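Local coordinates for protein AopB (PDB 3WXX) that acts as a type III secretion translocator, held before secretion by its chaperone AcrH, and is thought to take part in building the translocon in host membranes, at the interface of chains B and A. Residues are numbered along the deposited sequence; one frame, centred on the assembly and turned at random. Chains: chain A, AopB; chain B, AcrH.

The interface of chains B and A. Residues chain B 112, 115; chain A 118-123.
A:Trp123 and B:Gly112 form the least polar part of this small chaperone–translocator contact: the tryptophan CB lies 3.6 Å from the backbone O of B:Gly112, where the chaperone helix carries no side chain. The indole itself turns toward B:Ser115. Its CG sits between the backbone N and the carbonyl carbon (chi1 66°), which swings the ring so that its edge faces the serine; CD1 is 3.9 Å from the hydroxyl oxygen OG, which lies in the ring plane. The serine's own CB packs 3.5 Å from the carbonyl O of A:Lys119.

Further out, the serine hydroxyl reaches two backbone groups of AopB. OG points away from its own backbone N (chi1 179°), across into the bend of AopB, and donates a hydrogen bond to A:Lys119 O at 2.7 Å. The donor approaches from above the carbonyl plane, with a C=O...OG angle of 107°, rather than along an oxygen lone pair; A:Lys119 is poorly ordered, so this geometry is approximate. A:Gly122 N adds a weak hydrogen bond to the same OG, at 3.3 Å, so the hydroxyl is at best a weak acceptor. The side chains of A:Ile120 and A:Phe121 turn away from the chaperone, and their backbone carries the chain around the hydroxyl. A:Ser118 is also poorly ordered. The lysine meets AcrH through its backbone carbonyl, which suggests that main-chain shape counts for more here than lysine charge.

In the fold, B:Gly112 and B:Ser115 lie near the start of helix 110-126 of AcrH, a tetratricopeptide-repeat-type class II chaperone. They meet AopB where short helix 117-120 runs into the loop before helix 126-151, just beyond the predicted coiled coil, at the start of the first predicted membrane-spanning segment.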
ATOM      1  N   GLY B 112     -18.192   1.403  -8.600  1.00 49.80           N
ATOM      2  CA  GLY B 112     -16.818   1.820  -8.316  1.00 49.42           C
ATOM      3  C   GLY B 112     -15.926   1.880  -9.540  1.00 42.40           C
ATOM      4  O   GLY B 112     -15.112   2.786  -9.674  1.00 37.04           O
ATOM      5  N   SER B 115     -16.588   5.236 -10.786  1.00 43.62           N
ATOM      6  CA  SER B 115     -15.883   6.236 -10.033  1.00 48.60           C
ATOM      7  C   SER B 115     -14.414   6.338 -10.436  1.00 50.38           C
ATOM      8  O   SER B 115     -13.835   7.433 -10.517  1.00 57.39           O
ATOM      9  CB  SER B 115     -15.973   5.911  -8.553  1.00 46.02           C
ATOM     10  OG  SER B 115     -15.263   6.891  -7.817  1.00 53.70           O
TER
ATOM     11  N   SER A 118     -17.871   9.534  -2.719  1.00131.34           N
ATOM     12  CA  SER A 118     -17.811   8.320  -3.554  1.00128.52           C
ATOM     13  C   SER A 118     -17.954   8.583  -5.054  1.00127.05           C
ATOM     14  O   SER A 118     -18.428   7.704  -5.785  1.00116.45           O
ATOM     15  CB  SER A 118     -18.917   7.324  -3.152  1.00124.50           C
ATOM     16  OG  SER A 118     -19.122   7.286  -1.753  1.00126.84           O
ATOM     17  N   LYS A 119     -17.570   9.777  -5.508  1.00128.26           N
ATOM     18  CA  LYS A 119     -17.519  10.078  -6.938  1.00134.36           C
ATOM     19  C   LYS A 119     -16.101  10.036  -7.481  1.00126.63           C
ATOM     20  O   LYS A 119     -15.854   9.416  -8.520  1.00125.11           O
ATOM     21  CB  LYS A 119     -18.215  11.407  -7.263  1.00141.44           C
ATOM     22  CG  LYS A 119     -19.591  11.048  -7.800  1.00143.89           C
ATOM     23  CD  LYS A 119     -20.418  12.083  -8.555  1.00145.90           C
ATOM     24  CE  LYS A 119     -21.457  11.411  -9.438  1.00143.23           C
ATOM     25  NZ  LYS A 119     -22.646  12.265  -9.702  1.00146.79           N
ATOM     26  N   ILE A 120     -15.173  10.677  -6.776  1.00110.86           N
ATOM     27  CA  ILE A 120     -13.754  10.540  -7.123  1.00100.12           C
ATOM     28  C   ILE A 120     -13.014   9.472  -6.291  1.00 87.93           C
ATOM     29  O   ILE A 120     -11.939   9.023  -6.713  1.00 88.27           O
ATOM     30  CB  ILE A 120     -12.977  11.882  -7.075  1.00 92.81           C
ATOM     31  CG1 ILE A 120     -13.205  12.607  -5.743  1.00 87.02           C
ATOM     32  CG2 ILE A 120     -13.325  12.753  -8.284  1.00 82.57           C
ATOM     33  CD1 ILE A 120     -12.109  13.602  -5.424  1.00 88.79           C
ATOM     34  N   PHE A 121     -13.573   9.069  -5.137  1.00 74.55           N
ATOM     35  CA  PHE A 121     -12.917   8.092  -4.240  1.00 67.55           C
ATOM     36  C   PHE A 121     -13.766   6.880  -3.867  1.00 60.37           C
ATOM     37  O   PHE A 121     -13.405   6.120  -2.982  1.00 57.99           O
ATOM     38  CB  PHE A 121     -12.382   8.782  -2.982  1.00 60.79           C
ATOM     39  CG  PHE A 121     -11.261   9.744  -3.254  1.00 61.58           C
ATOM     40  CD1 PHE A 121     -10.111   9.325  -3.864  1.00 61.33           C
ATOM     41  CD2 PHE A 121     -11.364  11.084  -2.899  1.00 74.71           C
ATOM     42  CE1 PHE A 121      -9.072  10.208  -4.109  1.00 71.70           C
ATOM     43  CE2 PHE A 121     -10.330  11.988  -3.156  1.00 76.80           C
ATOM     44  CZ  PHE A 121      -9.181  11.546  -3.768  1.00 73.15           C
ATOM     45  N   GLY A 122     -14.845   6.649  -4.597  1.00 54.28           N
ATOM     46  CA  GLY A 122     -15.667   5.468  -4.375  1.00 53.01           C
ATOM     47  C   GLY A 122     -14.979   4.202  -4.812  1.00 56.02           C
ATOM     48  O   GLY A 122     -15.387   3.097  -4.448  1.00 64.93           O
ATOM     49  N   TRP A 123     -13.929   4.358  -5.606  1.00 56.48           N
ATOM     50  CA  TRP A 123     -13.159   3.206  -6.097  1.00 49.30           C
ATOM     51  C   TRP A 123     -12.173   2.695  -5.046  1.00 44.49           C
ATOM     52  O   TRP A 123     -11.760   1.540  -5.065  1.00 46.22           O
ATOM     53  CB  TRP A 123     -12.441   3.562  -7.407  1.00 43.18           C
ATOM     54  CG  TRP A 123     -11.397   4.582  -7.323  1.00 38.05           C
ATOM     55  CD1 TRP A 123     -11.550   5.927  -7.444  1.00 36.89           C
ATOM     56  CD2 TRP A 123     -10.024   4.356  -7.086  1.00 40.67           C
ATOM     57  NE1 TRP A 123     -10.346   6.572  -7.290  1.00 35.55           N
ATOM     58  CE2 TRP A 123      -9.386   5.620  -7.067  1.00 42.62           C
ATOM     59  CE3 TRP A 123      -9.264   3.215  -6.832  1.00 43.00           C
ATOM     60  CZ2 TRP A 123      -8.016   5.757  -6.847  1.00 41.74           C
ATOM     61  CZ3 TRP A 123      -7.904   3.355  -6.594  1.00 42.12           C
ATOM     62  CH2 TRP A 123      -7.298   4.620  -6.610  1.00 43.89           C
TER